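Local coordinates for protein methyltransferase (Pyrococcus horikoshii, PDB 1IXK) that probably transfers methyl groups from S-adenosyl-L-methionine to cytidines of RNA, at residues P111-P116 against F307-I312. Numbering follows the deposited sequence.
Sequences PVALDP and FFIAKI
Lys-311 and Ala-113 join the last turn of helix 105-114 to strand 307-314 in the Rossmann-like methyltransferase domain, where this strand runs antiparallel to its neighbour 240-246. Alternate residues of the strand, Ile-309 and Lys-311, point to the helix and meet it in different ways. The lysine CG stands anti to the backbone N (chi1 -175°) and the chain beyond it is fully extended, which carries the ammonium group to the C-terminal end of the helix. There NZ donates to Ala-113 O at 2.7 Å, approaching almost in line with the carbonyl (C=O...N angle 168°). A positive group probably suits this place, since the last carbonyls of a helix lack partners in a further turn and lie at the negative end of its dipole. Water 1 bridges NZ to Leu-114 O. A methionine in place of Lys-311 would probably leave Ala-113 O without this donor and the helix end without its compensating charge. Asp-115 leaves the helix with positive phi, and its OD1 lies 5.5 Å from NZ, not in direct contact; a second water links the two, weakly on the lysine side, and the opposite charges probably attract mildly. Deeper in, the small methyl of Ala-113 is consistent with the close approach of helix and strand, while beta-branched Ile-309 suits an extended strand and also packs on Tyr-109 and Val-243. Its extended branch ends at CD1, 3.7 Å from Ala-113 CB.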
ATOM      1  N   PRO A 111      -3.776  -5.191  -1.274  1.00  9.53           N
ATOM      2  CA  PRO A 111      -4.242  -6.419  -1.925  1.00 11.48           C
ATOM      3  C   PRO A 111      -5.518  -6.972  -1.294  1.00 10.83           C
ATOM      4  O   PRO A 111      -6.434  -7.405  -1.995  1.00 10.91           O
ATOM      5  CB  PRO A 111      -3.073  -7.390  -1.738  1.00 12.33           C
ATOM      6  CG  PRO A 111      -1.895  -6.511  -1.521  1.00 15.05           C
ATOM      7  CD  PRO A 111      -2.425  -5.369  -0.716  1.00 11.57           C
ATOM      8  N   VAL A 112      -5.563  -6.975   0.034  1.00 10.17           N
ATOM      9  CA  VAL A 112      -6.721  -7.494   0.752  1.00 11.70           C
ATOM     10  C   VAL A 112      -7.954  -6.637   0.463  1.00 10.46           C
ATOM     11  O   VAL A 112      -9.044  -7.160   0.231  1.00 13.75           O
ATOM     12  CB  VAL A 112      -6.450  -7.538   2.275  1.00 11.45           C
ATOM     13  CG1 VAL A 112      -7.690  -8.020   3.016  1.00 13.29           C
ATOM     14  CG2 VAL A 112      -5.274  -8.472   2.564  1.00 12.98           C
ATOM     15  N   ALA A 113      -7.781  -5.321   0.471  1.00  9.43           N
ATOM     16  CA  ALA A 113      -8.893  -4.416   0.183  1.00 10.13           C
ATOM     17  C   ALA A 113      -9.417  -4.637  -1.239  1.00  8.62           C
ATOM     18  O   ALA A 113     -10.627  -4.598  -1.470  1.00 10.60           O
ATOM     19  CB  ALA A 113      -8.452  -2.956   0.359  1.00  9.11           C
ATOM     20  N   LEU A 114      -8.515  -4.868  -2.192  1.00  8.00           N
ATOM     21  CA  LEU A 114      -8.928  -5.087  -3.580  1.00  8.22           C
ATOM     22  C   LEU A 114      -9.744  -6.371  -3.673  1.00 11.47           C
ATOM     23  O   LEU A 114     -10.642  -6.495  -4.508  1.00 12.85           O
ATOM     24  CB  LEU A 114      -7.710  -5.166  -4.506  1.00  9.85           C
ATOM     25  CG  LEU A 114      -8.036  -5.215  -6.004  1.00  9.68           C
ATOM     26  CD1 LEU A 114      -8.888  -4.004  -6.392  1.00  8.67           C
ATOM     27  CD2 LEU A 114      -6.740  -5.227  -6.810  1.00  9.53           C
ATOM     28  N   ASP A 115      -9.405  -7.334  -2.822  1.00 12.19           N
ATOM     29  CA  ASP A 115     -10.126  -8.604  -2.743  1.00 13.59           C
ATOM     30  C   ASP A 115     -10.311  -9.310  -4.085  1.00 13.37           C
ATOM     31  O   ASP A 115     -11.438  -9.613  -4.476  1.00 12.66           O
ATOM     32  CB  ASP A 115     -11.499  -8.350  -2.110  1.00 15.77           C
ATOM     33  CG  ASP A 115     -12.166  -9.615  -1.602  1.00 20.56           C
ATOM     34  OD1 ASP A 115     -13.409  -9.598  -1.464  1.00 20.65           O
ATOM     35  OD2 ASP A 115     -11.462 -10.613  -1.324  1.00 16.89           O
ATOM     36  N   PRO A 116      -9.212  -9.578  -4.810  1.00 13.84           N
ATOM     37  CA  PRO A 116      -9.284 -10.258  -6.109  1.00 15.76           C
ATOM     38  C   PRO A 116      -9.864 -11.658  -5.907  1.00 16.51           C
ATOM     39  O   PRO A 116      -9.568 -12.306  -4.909  1.00 15.88           O
ATOM     40  CB  PRO A 116      -7.819 -10.339  -6.549  1.00 17.16           C
ATOM     41  CG  PRO A 116      -7.136  -9.282  -5.764  1.00 19.88           C
ATOM     42  CD  PRO A 116      -7.814  -9.316  -4.433  1.00 15.72           C
ATOM     43  N   PHE A 307       0.152   6.201   5.743  1.00 17.53           N
ATOM     44  CA  PHE A 307      -0.476   5.434   4.668  1.00 14.02           C
ATOM     45  C   PHE A 307      -1.859   5.990   4.296  1.00 12.50           C
ATOM     46  O   PHE A 307      -2.556   6.540   5.139  1.00 11.92           O
ATOM     47  CB  PHE A 307      -0.597   3.986   5.165  1.00 15.67           C
ATOM     48  CG  PHE A 307      -1.174   3.026   4.174  1.00 17.05           C
ATOM     49  CD1 PHE A 307      -0.386   2.480   3.168  1.00 18.52           C
ATOM     50  CD2 PHE A 307      -2.505   2.626   4.277  1.00 17.58           C
ATOM     51  CE1 PHE A 307      -0.910   1.534   2.284  1.00 18.04           C
ATOM     52  CE2 PHE A 307      -3.036   1.688   3.403  1.00 19.11           C
ATOM     53  CZ  PHE A 307      -2.236   1.141   2.401  1.00 19.30           C
ATOM     54  N   PHE A 308      -2.239   5.840   3.032  1.00 10.85           N
ATOM     55  CA  PHE A 308      -3.538   6.308   2.540  1.00 10.33           C
ATOM     56  C   PHE A 308      -4.065   5.260   1.580  1.00  9.44           C
ATOM     57  O   PHE A 308      -3.317   4.734   0.756  1.00  8.19           O
ATOM     58  CB  PHE A 308      -3.386   7.631   1.777  1.00  9.87           C
ATOM     59  CG  PHE A 308      -4.650   8.098   1.107  1.00 10.87           C
ATOM     60  CD1 PHE A 308      -5.638   8.758   1.832  1.00 12.17           C
ATOM     61  CD2 PHE A 308      -4.848   7.886  -0.261  1.00 10.29           C
ATOM     62  CE1 PHE A 308      -6.807   9.208   1.208  1.00 10.19           C
ATOM     63  CE2 PHE A 308      -6.017   8.330  -0.895  1.00 11.67           C
ATOM     64  CZ  PHE A 308      -6.996   8.993  -0.154  1.00  9.24           C
ATOM     65  N   ILE A 309      -5.353   4.958   1.673  1.00  8.00           N
ATOM     66  CA  ILE A 309      -5.932   3.971   0.781  1.00  8.00           C
ATOM     67  C   ILE A 309      -7.382   4.300   0.466  1.00  8.38           C
ATOM     68  O   ILE A 309      -8.132   4.720   1.345  1.00  8.00           O
ATOM     69  CB  ILE A 309      -5.869   2.546   1.393  1.00  8.00           C
ATOM     70  CG1 ILE A 309      -6.470   1.537   0.408  1.00  8.34           C
ATOM     71  CG2 ILE A 309      -6.616   2.514   2.724  1.00 10.05           C
ATOM     72  CD1 ILE A 309      -6.297   0.075   0.828  1.00 11.69           C
ATOM     73  N   ALA A 310      -7.766   4.096  -0.791  1.00  9.41           N
ATOM     74  CA  ALA A 310      -9.133   4.348  -1.232  1.00  8.62           C
ATOM     75  C   ALA A 310      -9.582   3.226  -2.154  1.00  9.64           C
ATOM     76  O   ALA A 310      -8.803   2.737  -2.975  1.00 11.14           O
ATOM     77  CB  ALA A 310      -9.223   5.682  -1.958  1.00  8.89           C
ATOM     78  N   LYS A 311     -10.842   2.819  -2.019  1.00  9.32           N
ATOM     79  CA  LYS A 311     -11.386   1.753  -2.851  1.00  9.82           C
ATOM     80  C   LYS A 311     -12.395   2.375  -3.808  1.00 11.69           C
ATOM     81  O   LYS A 311     -13.436   2.892  -3.394  1.00  9.82           O
ATOM     82  CB  LYS A 311     -12.051   0.691  -1.976  1.00  8.63           C
ATOM     83  CG  LYS A 311     -12.538  -0.519  -2.743  1.00 10.94           C
ATOM     84  CD  LYS A 311     -12.838  -1.658  -1.779  1.00 14.28           C
ATOM     85  CE  LYS A 311     -13.354  -2.877  -2.511  1.00 15.10           C
ATOM     86  NZ  LYS A 311     -13.305  -4.085  -1.634  1.00 17.91           N
ATOM     87  N   ILE A 312     -12.081   2.304  -5.092  1.00 12.19           N
ATOM     88  CA  ILE A 312     -12.909   2.908  -6.130  1.00 11.63           C
ATOM     89  C   ILE A 312     -13.669   1.916  -7.009  1.00 11.38           C
ATOM     90  O   ILE A 312     -13.096   0.942  -7.490  1.00 12.15           O
ATOM     91  CB  ILE A 312     -12.014   3.780  -7.048  1.00 12.11           C
ATOM     92  CG1 ILE A 312     -11.268   4.815  -6.202  1.00 14.20           C
ATOM     93  CG2 ILE A 312     -12.845   4.440  -8.128  1.00 15.16           C
ATOM     94  CD1 ILE A 312     -10.216   5.612  -6.976  1.00 13.64           C
TER
HETATM   95  O   HOH W   1     -13.323  -5.769  -4.166  1.00 20.61           O
HETATM   96  O   HOH W   2     -14.381  -7.102  -1.966  1.00 31.25           O